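Long-range contact in austinoid biosynthesis clusters protein H (Emericella nidulans FGSC A4, PDB 5X9K), which serves as an isomerase of the trt14 family in the biosynthesis of the fungal meroterpenoids austinol and dehydroaustinol, working as a homodimer: residues A[119-132]-A[143-156]. Numbering follows the deposited sequence.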
loop_
_atom_site.group_PDB
_atom_site.type_symbol
_atom_site.label_atom_id
_atom_site.label_comp_id
_atom_site.label_asym_id
_atom_site.label_seq_id
_atom_site.Cartn_x
_atom_site.Cartn_y
_atom_site.Cartn_z
ATOM N N SER A 119 1.628 8.460 -21.757
ATOM C CA SER A 119 2.758 9.313 -21.441
ATOM C C SER A 119 3.701 9.423 -22.628
ATOM O O SER A 119 3.597 8.696 -23.618
ATOM C CB SER A 119 3.531 8.794 -20.217
ATOM O OG SER A 119 4.448 7.799 -20.604
ATOM N N LEU A 120 4.634 10.360 -22.482
ATOM C CA LEU A 120 5.741 10.597 -23.391
ATOM C C LEU A 120 6.393 9.301 -23.862
ATOM O O LEU A 120 6.813 9.197 -25.021
ATOM C CB LEU A 120 6.763 11.485 -22.682
ATOM C CG LEU A 120 7.824 12.243 -23.458
ATOM C CD1 LEU A 120 7.198 12.975 -24.630
ATOM C CD2 LEU A 120 8.489 13.225 -22.508
ATOM N N VAL A 121 6.485 8.310 -22.972
ATOM C CA VAL A 121 7.172 7.056 -23.274
ATOM C C VAL A 121 6.168 5.912 -23.284
ATOM O O VAL A 121 6.508 4.766 -22.969
ATOM C CB VAL A 121 8.317 6.781 -22.277
ATOM C CG1 VAL A 121 9.381 7.849 -22.389
ATOM C CG2 VAL A 121 7.789 6.716 -20.850
ATOM N N GLY A 122 4.932 6.203 -23.655
ATOM C CA GLY A 122 3.956 5.164 -23.867
ATOM C C GLY A 122 3.013 4.984 -22.696
ATOM O O GLY A 122 2.891 5.836 -21.816
ATOM N N ARG A 123 2.339 3.836 -22.700
ATOM C CA ARG A 123 1.297 3.556 -21.721
ATOM C C ARG A 123 1.891 3.369 -20.326
ATOM O O ARG A 123 2.908 2.690 -20.148
ATOM C CB ARG A 123 0.532 2.300 -22.140
ATOM C CG ARG A 123 -0.726 2.033 -21.373
ATOM C CD ARG A 123 -1.799 3.043 -21.739
ATOM N NE ARG A 123 -3.001 2.785 -20.964
ATOM C CZ ARG A 123 -3.979 3.658 -20.779
ATOM N NH1 ARG A 123 -3.904 4.876 -21.304
ATOM N NH2 ARG A 123 -5.021 3.310 -20.043
ATOM N N PHE A 124 1.251 3.982 -19.331
ATOM C CA PHE A 124 1.600 3.787 -17.927
ATOM C C PHE A 124 0.358 3.302 -17.204
ATOM O O PHE A 124 -0.697 3.938 -17.287
ATOM C CB PHE A 124 2.119 5.077 -17.293
ATOM C CG PHE A 124 2.571 4.918 -15.862
ATOM C CD1 PHE A 124 3.508 3.954 -15.520
ATOM C CD2 PHE A 124 2.079 5.758 -14.869
ATOM C CE1 PHE A 124 3.932 3.827 -14.211
ATOM C CE2 PHE A 124 2.489 5.641 -13.565
ATOM C CZ PHE A 124 3.416 4.677 -13.222
ATOM N N GLU A 125 0.471 2.158 -16.535
ATOM C CA GLU A 125 -0.604 1.636 -15.706
ATOM C C GLU A 125 0.014 1.105 -14.424
ATOM O O GLU A 125 0.825 0.176 -14.453
ATOM C CB GLU A 125 -1.394 0.541 -16.427
ATOM C CG GLU A 125 -1.925 0.993 -17.789
ATOM C CD GLU A 125 -2.950 0.035 -18.367
ATOM O OE1 GLU A 125 -3.190 -1.031 -17.757
ATOM O OE2 GLU A 125 -3.513 0.351 -19.434
ATOM N N THR A 126 -0.369 1.696 -13.299
ATOM C CA THR A 126 0.200 1.343 -12.016
ATOM C C THR A 126 -0.939 1.286 -11.007
ATOM O O THR A 126 -2.106 1.496 -11.353
ATOM C CB THR A 126 1.292 2.344 -11.630
ATOM O OG1 THR A 126 2.101 1.803 -10.577
ATOM C CG2 THR A 126 0.679 3.706 -11.220
ATOM N N GLU A 127 -0.608 0.958 -9.764
ATOM C CA GLU A 127 -1.596 0.981 -8.696
ATOM C C GLU A 127 -0.939 1.375 -7.383
ATOM O O GLU A 127 0.285 1.392 -7.254
ATOM C CB GLU A 127 -2.301 -0.362 -8.548
ATOM C CG GLU A 127 -1.353 -1.519 -8.417
ATOM C CD GLU A 127 -2.059 -2.849 -8.500
ATOM O OE1 GLU A 127 -2.957 -3.103 -7.665
ATOM O OE2 GLU A 127 -1.703 -3.640 -9.406
ATOM N N TYR A 128 -1.786 1.690 -6.397
ATOM C CA TYR A 128 -1.331 2.155 -5.095
ATOM C C TYR A 128 -2.359 1.786 -4.039
ATOM O O TYR A 128 -3.520 1.513 -4.342
ATOM C CB TYR A 128 -1.158 3.682 -5.018
ATOM C CG TYR A 128 -0.706 4.406 -6.256
ATOM C CD1 TYR A 128 0.582 4.953 -6.334
ATOM C CD2 TYR A 128 -1.568 4.589 -7.330
ATOM C CE1 TYR A 128 0.986 5.641 -7.458
ATOM C CE2 TYR A 128 -1.165 5.266 -8.448
ATOM C CZ TYR A 128 0.102 5.791 -8.508
ATOM O OH TYR A 128 0.475 6.468 -9.642
ATOM N N VAL A 129 -1.925 1.822 -2.784
ATOM C CA VAL A 129 -2.823 2.022 -1.657
ATOM C C VAL A 129 -2.610 3.453 -1.183
ATOM O O VAL A 129 -1.480 3.851 -0.876
ATOM C CB VAL A 129 -2.575 1.010 -0.530
ATOM C CG1 VAL A 129 -3.525 1.272 0.641
ATOM C CG2 VAL A 129 -2.764 -0.427 -1.054
ATOM N N TYR A 130 -3.678 4.240 -1.172
ATOM C CA TYR A 130 -3.642 5.557 -0.563
ATOM C C TYR A 130 -4.286 5.459 0.807
ATOM O O TYR A 130 -5.350 4.852 0.954
ATOM C CB TYR A 130 -4.412 6.589 -1.398
ATOM C CG TYR A 130 -3.680 7.194 -2.577
ATOM C CD1 TYR A 130 -2.434 6.728 -2.986
ATOM C CD2 TYR A 130 -4.241 8.269 -3.266
ATOM C CE1 TYR A 130 -1.770 7.323 -4.064
ATOM C CE2 TYR A 130 -3.607 8.846 -4.327
ATOM C CZ TYR A 130 -2.379 8.384 -4.726
ATOM O OH TYR A 130 -1.763 8.994 -5.790
ATOM N N ILE A 131 -3.668 6.077 1.805
ATOM C CA ILE A 131 -4.335 6.337 3.088
ATOM C C ILE A 131 -4.374 7.847 3.276
ATOM O O ILE A 131 -3.332 8.476 3.492
ATOM C CB ILE A 131 -3.633 5.656 4.268
ATOM C CG1 ILE A 131 -3.612 4.137 4.074
ATOM C CG2 ILE A 131 -4.348 6.009 5.565
ATOM C CD1 ILE A 131 -2.801 3.386 5.118
ATOM N N LEU A 132 -5.572 8.429 3.220
ATOM C CA LEU A 132 -5.738 9.879 3.263
ATOM C C LEU A 132 -6.366 10.265 4.594
ATOM O O LEU A 132 -7.453 9.777 4.929
ATOM C CB LEU A 132 -6.607 10.362 2.102
ATOM C CG LEU A 132 -6.136 9.881 0.717
ATOM C CD1 LEU A 132 -7.069 10.347 -0.381
ATOM C CD2 LEU A 132 -4.722 10.357 0.453
ATOM N N ASP A 143 -2.670 14.340 5.761
ATOM C CA ASP A 143 -1.645 13.305 5.710
ATOM C C ASP A 143 -1.947 12.428 4.506
ATOM O O ASP A 143 -3.058 11.917 4.369
ATOM C CB ASP A 143 -1.601 12.499 7.008
ATOM C CG ASP A 143 -0.290 11.724 7.172
ATOM O OD1 ASP A 143 -0.052 10.764 6.406
ATOM O OD2 ASP A 143 0.514 12.090 8.058
ATOM N N PHE A 144 -0.974 12.303 3.614
ATOM C CA PHE A 144 -1.124 11.654 2.311
ATOM C C PHE A 144 -0.118 10.504 2.300
ATOM O O PHE A 144 1.061 10.706 1.998
ATOM C CB PHE A 144 -0.877 12.673 1.182
ATOM C CG PHE A 144 -0.926 12.105 -0.217
ATOM C CD1 PHE A 144 -1.463 10.840 -0.486
ATOM C CD2 PHE A 144 -0.444 12.855 -1.278
ATOM C CE1 PHE A 144 -1.489 10.340 -1.774
ATOM C CE2 PHE A 144 -0.482 12.363 -2.584
ATOM C CZ PHE A 144 -1.000 11.100 -2.827
ATOM N N PHE A 145 -0.593 9.309 2.662
ATOM C CA PHE A 145 0.188 8.074 2.603
ATOM C C PHE A 145 -0.060 7.419 1.251
ATOM O O PHE A 145 -1.209 7.291 0.820
ATOM C CB PHE A 145 -0.219 7.141 3.762
ATOM C CG PHE A 145 0.290 5.701 3.660
ATOM C CD1 PHE A 145 -0.298 4.782 2.793
ATOM C CD2 PHE A 145 1.287 5.250 4.513
ATOM C CE1 PHE A 145 0.149 3.435 2.745
ATOM C CE2 PHE A 145 1.733 3.920 4.469
ATOM C CZ PHE A 145 1.163 3.020 3.581
ATOM N N GLN A 146 1.004 7.021 0.576
ATOM C CA GLN A 146 0.838 6.169 -0.593
ATOM C C GLN A 146 1.814 5.012 -0.531
ATOM O O GLN A 146 2.952 5.164 -0.079
ATOM C CB GLN A 146 1.009 6.947 -1.891
ATOM C CG GLN A 146 2.406 7.324 -2.236
ATOM C CD GLN A 146 2.450 8.065 -3.542
ATOM O OE1 GLN A 146 2.347 7.462 -4.612
ATOM N NE2 GLN A 146 2.573 9.385 -3.467
ATOM N N PHE A 147 1.336 3.842 -0.928
ATOM C CA PHE A 147 2.156 2.643 -1.021
ATOM C C PHE A 147 2.106 2.279 -2.490
ATOM O O PHE A 147 1.042 1.918 -3.007
ATOM C CB PHE A 147 1.634 1.524 -0.119
ATOM C CG PHE A 147 2.603 0.366 0.052
ATOM C CD1 PHE A 147 2.884 -0.481 -1.005
ATOM C CD2 PHE A 147 3.203 0.126 1.286
ATOM C CE1 PHE A 147 3.762 -1.546 -0.847
ATOM C CE2 PHE A 147 4.088 -0.948 1.465
ATOM C CZ PHE A 147 4.360 -1.786 0.381
ATOM N N ALA A 148 3.240 2.431 -3.167
ATOM C CA ALA A 148 3.285 2.375 -4.616
ATOM C C ALA A 148 3.590 0.963 -5.099
ATOM O O ALA A 148 4.097 0.113 -4.358
ATOM C CB ALA A 148 4.339 3.344 -5.150
ATOM N N ASP A 149 3.232 0.723 -6.356
ATOM C CA ASP A 149 3.639 -0.464 -7.111
ATOM C C ASP A 149 5.000 -0.131 -7.713
ATOM O O ASP A 149 5.105 0.436 -8.797
ATOM C CB ASP A 149 2.586 -0.790 -8.166
ATOM C CG ASP A 149 3.032 -1.869 -9.154
ATOM O OD1 ASP A 149 4.004 -2.596 -8.882
ATOM O OD2 ASP A 149 2.379 -1.983 -10.203
ATOM N N SER A 150 6.062 -0.474 -6.988
ATOM C CA SER A 150 7.391 -0.038 -7.402
ATOM C C SER A 150 7.809 -0.647 -8.738
ATOM O O SER A 150 8.545 -0.012 -9.503
ATOM C CB SER A 150 8.412 -0.400 -6.324
ATOM O OG SER A 150 8.180 0.323 -5.129
ATOM N N ALA A 151 7.401 -1.890 -9.008
ATOM C CA ALA A 151 7.764 -2.517 -10.280
ATOM C C ALA A 151 7.377 -1.631 -11.463
ATOM O O ALA A 151 8.216 -1.301 -12.307
ATOM C CB ALA A 151 7.100 -3.885 -10.402
ATOM N N THR A 152 6.110 -1.202 -11.528
ATOM C CA THR A 152 5.722 -0.407 -12.687
ATOM C C THR A 152 6.213 1.037 -12.583
ATOM O O THR A 152 6.570 1.647 -13.598
ATOM C CB THR A 152 4.202 -0.455 -12.885
ATOM O OG1 THR A 152 3.547 -0.142 -11.651
ATOM C CG2 THR A 152 3.776 -1.859 -13.322
ATOM N N ARG A 153 6.209 1.619 -11.379
ATOM C CA ARG A 153 6.698 2.984 -11.227
ATOM C C ARG A 153 8.162 3.100 -11.639
ATOM O O ARG A 153 8.536 4.019 -12.378
ATOM C CB ARG A 153 6.526 3.451 -9.787
ATOM C CG ARG A 153 7.024 4.869 -9.545
ATOM C CD ARG A 153 7.108 5.160 -8.050
ATOM N NE ARG A 153 8.091 4.293 -7.413
ATOM C CZ ARG A 153 8.280 4.205 -6.101
ATOM N NH1 ARG A 153 7.542 4.934 -5.269
ATOM N NH2 ARG A 153 9.206 3.380 -5.626
ATOM N N ASP A 154 9.015 2.207 -11.127
ATOM C CA ASP A 154 10.440 2.288 -11.448
ATOM C C ASP A 154 10.698 2.010 -12.927
ATOM O O ASP A 154 11.586 2.621 -13.535
ATOM C CB ASP A 154 11.247 1.307 -10.595
ATOM C CG ASP A 154 11.112 1.559 -9.095
ATOM O OD1 ASP A 154 10.745 2.686 -8.682
ATOM O OD2 ASP A 154 11.373 0.605 -8.329
ATOM N N ALA A 155 9.951 1.072 -13.516
ATOM C CA ALA A 155 10.125 0.762 -14.934
ATOM C C ALA A 155 9.818 1.981 -15.791
ATOM O O ALA A 155 10.594 2.353 -16.682
ATOM C CB ALA A 155 9.234 -0.416 -15.326
ATOM N N TRP A 156 8.690 2.631 -15.518
ATOM C CA TRP A 156 8.356 3.852 -16.233
ATOM C C TRP A 156 9.402 4.932 -15.989
ATOM O O TRP A 156 9.748 5.691 -16.903
ATOM C CB TRP A 156 6.975 4.330 -15.799
ATOM C CG TRP A 156 6.492 5.535 -16.552
ATOM C CD1 TRP A 156 5.938 5.552 -17.800
ATOM C CD2 TRP A 156 6.511 6.897 -16.102
ATOM N NE1 TRP A 156 5.607 6.846 -18.153
ATOM C CE2 TRP A 156 5.956 7.685 -17.130
ATOM C CE3 TRP A 156 6.948 7.528 -14.930
ATOM C CZ2 TRP A 156 5.827 9.065 -17.022
ATOM C CZ3 TRP A 156 6.823 8.892 -14.830
ATOM C CH2 TRP A 156 6.261 9.648 -15.868
HETATM O O HOH W 1 2.713 3.016 -8.319
HETATM O O HOH W 2 0.338 -3.750 -10.945
HETATM O O HOH W 3 0.757 8.754 -6.182
HETATM O O HOH W 4 -2.090 8.972 5.958
#
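Val-129 and Phe-147 face each other as a hydrogen-bonded pair in an antiparallel hairpin, as do Ile-131 and Phe-145; past Ala-148 the ladder frays into a weak bond from Asp-149 N to Glu-127 O, and Asp-149 is the N-cap of a helix that carries on in roughly the direction of the second strand, its axis 7.6 Å from that of the first strand at closest. On one face of the ladder Phe-144 turns its edge onto Tyr-130, its CE1 over the middle of the tyrosine ring, with centroids 4.8 Å apart and planes at 77°. Leu-132 CD2 packs on Phe-144 CD1 at 3.4 Å, while Gln-146 lies alongside Tyr-130 and its OE1 shares a water with the tyrosine hydroxyl. On the other face Ile-131 sets CD1 over the Phe-145 ring in a CH-pi contact, 3.9 Å from the centroid.

Where the helix replaces the strand, Thr-126 OG1 lies 2.7 Å from Thr-152 OG1, and Thr-152 OG1 also donates to Asp-149 OD2 from above the carboxylate plane. A water bridges Glu-127 OE2 and Asp-149 OD2, which stand 4.5 Å apart; Glu-127 OE2 also accepts from Ser-63 N of the second subunit, and Asp-149 OD1 bonds with Ser-64 and Ser-150 there.

Further along, Trp-156 holds CG anti to its own backbone N (chi1 -176°), which brings CB to 3.5 Å from Phe-124 CE1; its five-membered ring meets the phenylalanine ring obliquely, planes at 35°. Trp-156 NE1 donates almost straight, within the indole plane, to Ser-119 OG at 2.9 Å. That hydroxyl accepts from Val-121 N, making an ST turn, and donates to Gly-122 O. Hairpin and following helix belong to a curled mixed sheet, consistent with the SnoaL-like (NTF2-like) alpha+beta barrel, their junction at the homodimer interface.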